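PDB 2R3B: YjeF-related protein from Enterococcus faecalis, which probably catalyses the ADP-dependent dehydration of the S form of hydrated NADH and NADPH, returning these damaged cofactors to use. Local coordinates for residues 188-191 against 192-196; 172-175 against 176-179. One frame throughout, in Å; residues are numbered along the deposited sequence. Where two conformers were deposited one is given.

Contact 1 of 2, residues 188-191 against 192-196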
ATOM      1  N   THR B 188     -43.163   6.481   5.309  1.00 39.68           N
ATOM      2  CA  THR B 188     -43.931   5.850   4.260  1.00 38.50           C
ATOM      3  C   THR B 188     -43.550   6.483   2.948  1.00 37.85           C
ATOM      4  O   THR B 188     -43.046   7.607   2.918  1.00 38.44           O
ATOM      5  CB  THR B 188     -45.468   6.068   4.474  1.00 38.92           C
ATOM      6  OG1 THR B 188     -45.816   7.454   4.264  1.00 34.37           O
ATOM      7  CG2 THR B 188     -45.883   5.632   5.878  1.00 38.58           C
ATOM      8  N   LEU B 189     -43.849   5.786   1.862  1.00 37.25           N
ATOM      9  CA  LEU B 189     -43.619   6.300   0.520  1.00 36.80           C
ATOM     10  C   LEU B 189     -44.224   7.697   0.330  1.00 35.28           C
ATOM     11  O   LEU B 189     -43.564   8.613  -0.167  1.00 33.50           O
ATOM     12  CB  LEU B 189     -44.194   5.334  -0.505  1.00 38.52           C
ATOM     13  CG  LEU B 189     -43.679   5.415  -1.951  1.00 44.58           C
ATOM     14  CD1 LEU B 189     -43.878   4.065  -2.627  1.00 53.83           C
ATOM     15  CD2 LEU B 189     -44.364   6.514  -2.760  1.00 50.95           C
ATOM     16  N   ALA B 190     -45.475   7.864   0.747  1.00 33.80           N
ATOM     17  CA  ALA B 190     -46.164   9.154   0.619  1.00 31.99           C
ATOM     18  C   ALA B 190     -45.527  10.241   1.472  1.00 27.78           C
ATOM     19  O   ALA B 190     -45.339  11.369   1.012  1.00 28.40           O
ATOM     20  CB  ALA B 190     -47.629   8.992   1.023  1.00 33.02           C
ATOM     21  N   ASN B 191     -45.222   9.903   2.721  1.00 27.92           N
ATOM     22  CA  ASN B 191     -44.596  10.852   3.655  1.00 29.48           C
ATOM     23  C   ASN B 191     -43.178  11.205   3.218  1.00 27.70           C
ATOM     24  O   ASN B 191     -42.806  12.379   3.197  1.00 27.34           O
ATOM     25  CB  ASN B 191     -44.545  10.282   5.070  1.00 31.14           C
ATOM     26  CG  ASN B 191     -45.920  10.229   5.740  1.00 38.20           C
ATOM     27  OD1 ASN B 191     -46.850  10.890   5.305  1.00 41.62           O
ATOM     28  ND2 ASN B 191     -46.040   9.425   6.792  1.00 35.55           N
ATOM     29  N   ASN B 192     -42.403  10.185   2.847  1.00 27.66           N
ATOM     30  CA  ASN B 192     -41.055  10.399   2.302  1.00 25.98           C
ATOM     31  C   ASN B 192     -41.090  11.323   1.108  1.00 23.80           C
ATOM     32  O   ASN B 192     -40.329  12.275   1.024  1.00 24.23           O
ATOM     33  CB  ASN B 192     -40.385   9.066   1.903  1.00 26.74           C
ATOM     34  CG  ASN B 192     -39.983   8.211   3.093  1.00 21.00           C
ATOM     35  OD1 ASN B 192     -39.905   8.674   4.237  1.00 27.27           O
ATOM     36  ND2 ASN B 192     -39.722   6.940   2.820  1.00 23.46           N
ATOM     37  N   GLN B 193     -42.000  11.083   0.182  1.00 24.33           N
ATOM     38  CA  GLN B 193     -42.107  11.939  -0.999  1.00 25.08           C
ATOM     39  C   GLN B 193     -42.483  13.380  -0.658  1.00 26.30           C
ATOM     40  O   GLN B 193     -41.976  14.348  -1.256  1.00 24.39           O
ATOM     41  CB  GLN B 193     -43.120  11.356  -1.981  1.00 26.30           C
ATOM     42  CG  GLN B 193     -43.217  12.101  -3.284  1.00 25.96           C
ATOM     43  CD  GLN B 193     -41.996  11.929  -4.150  1.00 28.64           C
ATOM     44  OE1 GLN B 193     -41.160  12.835  -4.270  1.00 28.91           O
ATOM     45  NE2 GLN B 193     -41.878  10.774  -4.750  1.00 19.18           N
ATOM     46  N   ARG B 194     -43.387  13.536   0.291  1.00 27.94           N
ATOM     47  CA  ARG B 194     -43.815  14.872   0.688  1.00 27.70           C
ATOM     48  C   ARG B 194     -42.642  15.656   1.274  1.00 24.95           C
ATOM     49  O   ARG B 194     -42.500  16.862   1.051  1.00 25.65           O
ATOM     50  CB  ARG B 194     -44.919  14.752   1.723  1.00 28.59           C
ATOM     51  CG  ARG B 194     -45.572  16.081   2.080  1.00 40.13           C
ATOM     52  CD  ARG B 194     -46.885  15.889   2.856  1.00 40.04           C
ATOM     53  NE  ARG B 194     -47.743  14.874   2.236  1.00 43.77           N
ATOM     54  CZ  ARG B 194     -48.012  13.675   2.751  1.00 45.31           C
ATOM     55  NH1 ARG B 194     -47.513  13.303   3.922  1.00 49.15           N
ATOM     56  NH2 ARG B 194     -48.794  12.831   2.083  1.00 49.54           N
ATOM     57  N   GLN B 195     -41.810  14.967   2.038  1.00 25.74           N
ATOM     58  CA  GLN B 195     -40.696  15.626   2.715  1.00 24.56           C
ATOM     59  C   GLN B 195     -39.560  15.883   1.719  1.00 23.73           C
ATOM     60  O   GLN B 195     -38.866  16.900   1.811  1.00 24.68           O
ATOM     61  CB  GLN B 195     -40.245  14.825   3.931  1.00 23.78           C
ATOM     62  CG  GLN B 195     -41.210  14.843   5.097  1.00 29.45           C
ATOM     63  CD  GLN B 195     -41.590  16.248   5.484  1.00 35.14           C
ATOM     64  OE1 GLN B 195     -40.722  17.083   5.758  1.00 33.91           O
ATOM     65  NE2 GLN B 195     -42.889  16.538   5.467  1.00 35.29           N
ATOM     66  N   GLN B 196     -39.398  15.001   0.735  1.00 23.74           N
ATOM     67  CA  GLN B 196     -38.558  15.338  -0.415  1.00 22.94           C
ATOM     68  C   GLN B 196     -39.013  16.625  -1.077  1.00 24.48           C
ATOM     69  O   GLN B 196     -38.200  17.484  -1.407  1.00 24.15           O
ATOM     70  CB  GLN B 196     -38.564  14.246  -1.478  1.00 24.66           C
ATOM     71  CG  GLN B 196     -37.745  14.603  -2.721  1.00 22.25           C
ATOM     72  CD  GLN B 196     -38.474  15.449  -3.724  1.00 26.80           C
ATOM     73  OE1 GLN B 196     -39.702  15.331  -3.874  1.00 27.25           O
ATOM     74  NE2 GLN B 196     -37.728  16.302  -4.450  1.00 22.65           N
TER

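Contact 2 of 2, residues 172-175 against 176-179. With EDO (1,2-ethanediol), chain N.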
ATOM      1  N   HIS B 172     -29.117   7.531   5.820  1.00 21.99           N
ATOM      2  CA  HIS B 172     -29.716   6.290   6.288  0.50 23.77           C
ATOM      3  C   HIS B 172     -30.972   6.687   7.077  1.00 24.85           C
ATOM      4  O   HIS B 172     -31.270   7.866   7.220  1.00 22.53           O
ATOM      5  CB  HIS B 172     -28.724   5.399   7.061  0.50 26.03           C
ATOM      6  CG  HIS B 172     -28.115   6.028   8.278  0.50 24.69           C
ATOM      7  ND1 HIS B 172     -28.856   6.707   9.220  0.50 26.47           N
ATOM      8  CD2 HIS B 172     -26.840   6.024   8.736  0.50 27.95           C
ATOM      9  CE1 HIS B 172     -28.064   7.115  10.196  0.50 23.97           C
ATOM     10  NE2 HIS B 172     -26.835   6.705   9.932  0.50 31.01           N
ATOM     11  N   GLN B 173     -31.730   5.713   7.547  1.00 26.04           N
ATOM     12  CA  GLN B 173     -33.047   5.996   8.155  1.00 31.08           C
ATOM     13  C   GLN B 173     -33.043   6.976   9.343  1.00 26.60           C
ATOM     14  O   GLN B 173     -33.945   7.816   9.450  1.00 29.27           O
ATOM     15  CB  GLN B 173     -33.790   4.671   8.456  1.00 31.37           C
ATOM     16  CG  GLN B 173     -34.253   3.979   7.130  1.00 39.78           C
ATOM     17  CD  GLN B 173     -34.515   2.455   7.217  1.00 42.08           C
ATOM     18  OE1 GLN B 173     -33.593   1.637   7.421  1.00 49.27           O
ATOM     19  NE2 GLN B 173     -35.764   2.073   6.990  1.00 49.44           N
HETATM   20  N   MSE B 174     -32.034   6.920  10.199  1.00 27.46           N
HETATM   21  CA  MSE B 174     -31.986   7.825  11.347  0.50 28.97           C
HETATM   22  C   MSE B 174     -31.546   9.235  10.934  1.00 27.49           C
HETATM   23  O   MSE B 174     -32.026  10.228  11.480  1.00 27.08           O
HETATM   24  CB  MSE B 174     -31.102   7.247  12.453  0.50 30.64           C
HETATM   25  CG  MSE B 174     -31.690   5.989  13.104  0.50 37.96           C
HETATM   26 SE   MSE B 174     -33.461   6.265  13.928  0.38 46.53          SE
HETATM   27  CE  MSE B 174     -32.930   7.262  15.489  0.50 47.68           C
ATOM     28  N   GLU B 175     -30.670   9.333   9.940  1.00 25.92           N
ATOM     29  CA  GLU B 175     -30.307  10.639   9.395  1.00 23.33           C
ATOM     30  C   GLU B 175     -31.530  11.257   8.749  1.00 22.49           C
ATOM     31  O   GLU B 175     -31.762  12.466   8.889  1.00 21.98           O
ATOM     32  CB  GLU B 175     -29.124  10.519   8.405  1.00 23.72           C
ATOM     33  CG  GLU B 175     -27.768  10.348   9.082  1.00 25.58           C
ATOM     34  CD  GLU B 175     -26.695   9.634   8.234  1.00 28.11           C
ATOM     35  OE1 GLU B 175     -26.985   9.137   7.122  1.00 24.82           O
ATOM     36  OE2 GLU B 175     -25.532   9.565   8.703  1.00 27.14           O
ATOM     37  N   TRP B 176     -32.331  10.445   8.052  1.00 20.29           N
ATOM     38  CA  TRP B 176     -33.560  10.950   7.420  1.00 22.25           C
ATOM     39  C   TRP B 176     -34.604  11.414   8.454  1.00 23.26           C
ATOM     40  O   TRP B 176     -35.302  12.402   8.235  1.00 24.87           O
ATOM     41  CB  TRP B 176     -34.172   9.860   6.554  1.00 21.06           C
ATOM     42  CG  TRP B 176     -35.384  10.227   5.778  1.00 19.95           C
ATOM     43  CD1 TRP B 176     -36.510   9.476   5.689  1.00 23.60           C
ATOM     44  CD2 TRP B 176     -35.619  11.395   4.959  1.00 22.58           C
ATOM     45  NE1 TRP B 176     -37.400  10.062   4.856  1.00 20.91           N
ATOM     46  CE2 TRP B 176     -36.902  11.249   4.407  1.00 21.21           C
ATOM     47  CE3 TRP B 176     -34.865  12.535   4.617  1.00 20.43           C
ATOM     48  CZ2 TRP B 176     -37.451  12.172   3.550  1.00 18.35           C
ATOM     49  CZ3 TRP B 176     -35.426  13.475   3.794  1.00 22.69           C
ATOM     50  CH2 TRP B 176     -36.716  13.299   3.264  1.00 22.32           C
ATOM     51  N   GLN B 177     -34.697  10.690   9.561  1.00 26.87           N
ATOM     52  CA  GLN B 177     -35.565  11.100  10.671  1.00 29.34           C
ATOM     53  C   GLN B 177     -35.195  12.490  11.115  1.00 27.95           C
ATOM     54  O   GLN B 177     -36.043  13.350  11.322  1.00 28.25           O
ATOM     55  CB  GLN B 177     -35.431  10.125  11.832  1.00 30.21           C
ATOM     56  CG  GLN B 177     -36.241  10.503  13.052  1.00 39.66           C
ATOM     57  CD  GLN B 177     -36.194   9.431  14.119  1.00 50.26           C
ATOM     58  OE1 GLN B 177     -36.612   8.293  13.898  1.00 51.99           O
ATOM     59  NE2 GLN B 177     -35.663   9.788  15.280  1.00 58.73           N
ATOM     60  N   ARG B 178     -33.895  12.706  11.229  1.00 30.43           N
ATOM     61  CA  ARG B 178     -33.368  13.990  11.658  1.00 30.39           C
ATOM     62  C   ARG B 178     -33.636  15.083  10.640  1.00 28.70           C
ATOM     63  O   ARG B 178     -34.052  16.159  11.003  1.00 29.33           O
ATOM     64  CB  ARG B 178     -31.870  13.868  11.980  1.00 32.77           C
ATOM     65  CG  ARG B 178     -31.423  14.833  13.032  1.00 42.41           C
ATOM     66  CD  ARG B 178     -29.956  14.680  13.391  1.00 51.75           C
ATOM     67  NE  ARG B 178     -29.704  13.526  14.257  1.00 51.71           N
ATOM     68  CZ  ARG B 178     -29.137  12.381  13.870  1.00 58.39           C
ATOM     69  NH1 ARG B 178     -28.739  12.195  12.607  1.00 52.98           N
ATOM     70  NH2 ARG B 178     -28.958  11.409  14.764  1.00 59.17           N
ATOM     71  N   LEU B 179     -33.416  14.806   9.355  1.00 25.56           N
ATOM     72  CA  LEU B 179     -33.623  15.813   8.308  1.00 24.26           C
ATOM     73  C   LEU B 179     -35.109  16.105   8.036  1.00 26.46           C
ATOM     74  O   LEU B 179     -35.509  17.263   7.919  1.00 28.67           O
ATOM     75  CB  LEU B 179     -32.940  15.348   7.026  1.00 23.32           C
ATOM     76  CG  LEU B 179     -32.973  16.224   5.774  1.00 22.34           C
ATOM     77  CD1 LEU B 179     -32.289  17.570   6.052  1.00 22.71           C
ATOM     78  CD2 LEU B 179     -32.302  15.473   4.647  1.00 24.04           C
TER
HETATM   79  C1  EDO N 298     -31.750  18.540  14.266  1.00 60.28           C
HETATM   80  O1  EDO N 298     -31.513  17.215  14.731  1.00 60.65           O
HETATM   81  C2  EDO N 298     -32.994  18.614  13.386  1.00 61.22           C
HETATM   82  O2  EDO N 298     -33.654  17.348  13.255  1.00 59.54           O

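Contact 1 of 2, residues 188-191 against 192-196
Arg194 folds its guanidinium back over the preceding turn of helix 189-199, where NH1 donates to Asn191 OD1 across 2.9 Å. The two side chains run side by side in the i to i+3 spacing of an alpha-helical first turn. Arg194 leaves the backbone extended and then bends at chi3 (-46°), which swings the planar group back toward the N-terminal end. Its plane stands 69° from the asparagine amide, and the N-H...O angle of 140° shows a bent bond. Ala190 O lies over one face of the guanidinium, displaced toward its rim, while NH2 passes 4.1 Å from Ala190 CB; the small methyl leaves room for the long arginine on this exposed side. Asn191 is gripped twice, since its ND2 donates to Gln186 O in the loop leading into the helix, which holds the amide in place for Arg194.

Thr188 is the N-cap. Its short side chain carries a hydroxyl on the beta carbon, close enough to reach a first-turn amide: OG1 accepts from Asn191 N at 3.0 Å. The regular helical pattern then begins with Asn192 N to Thr188 O and continues through Gln193, Arg194 and Gln195. On the buried flank, the short, polar Asn192 side chain suits the tight space between helix and sheet: its OD1 accepts from Trp176 NE1 of helix 173-180, while Leu205 and Phe213 pack on it. With CG beside its own backbone N (chi1 -71°), the amide turns back over the first turn, placing Asn192 CG 3.1 Å from Thr188 O.

Contact 2 of 2, residues 172-175 against 176-179
A capping box opens helix 173-180, with His172 as the N-cap and Glu175 as its partner three residues on. Glu175 OE1 accepts from His172 N at 3.0 Å, meeting the donor on the anti side of the carboxylate and 26° out of its plane. Glutamate is long enough to reach back to the cap. In one of two conformers of His172, ND1 takes a weak bond from Met174 N, one residue earlier than in the classical box, and Glu175 CD lies over the centre of the imidazole, 3.4 Å above the ring.

The next turn is joined by backbone bonds, starting with Trp176 N to His172 O at 2.9 Å, and by side chains lying along the helix. Met174, a selenomethionine, runs beside Gln177 in one of its two conformers; Gln177 OE1 also takes a weak bond from Ile184 N. Arg178 bends at chi3 (-77°), bringing one guanidinium face over Met174 O. Glu175 OE2 and Arg178 NH1 remain 5.7 Å apart, so attraction between them is probably modest. A 1,2-ethanediol, probably from the crystallisation liquor, donates through O2 to Arg178 O.

Trp176 suits the inner side, its broad indole packing on Ile203 and Leu205. Because His172 is predicted to bind (6S)-NADPHX, this capped helix start probably helps shape the substrate site of the ribokinase-like fold.

In the fold
Contacts 1 and 2 each cover the start of a helix, and those helices, 189-199 and 173-180, are consecutive in the chain and lie on the same side of its centre. Contact 1 is a surface contact, whereas contact 2 is partly buried and includes a predicted substrate-binding residue. Their centres are 13 Å apart, yet Trp176 of contact 2 joins them, through its indole nitrogen to Asn192 and by packing on Gln195. Both helices turn an inner flank toward strand 202-205, but their caps differ: a threonine hydroxyl in contact 1, a capping box of histidine and glutamate in contact 2. Exposed Arg194 bonds within its own helix, whereas Arg178 leans on helix 149-156.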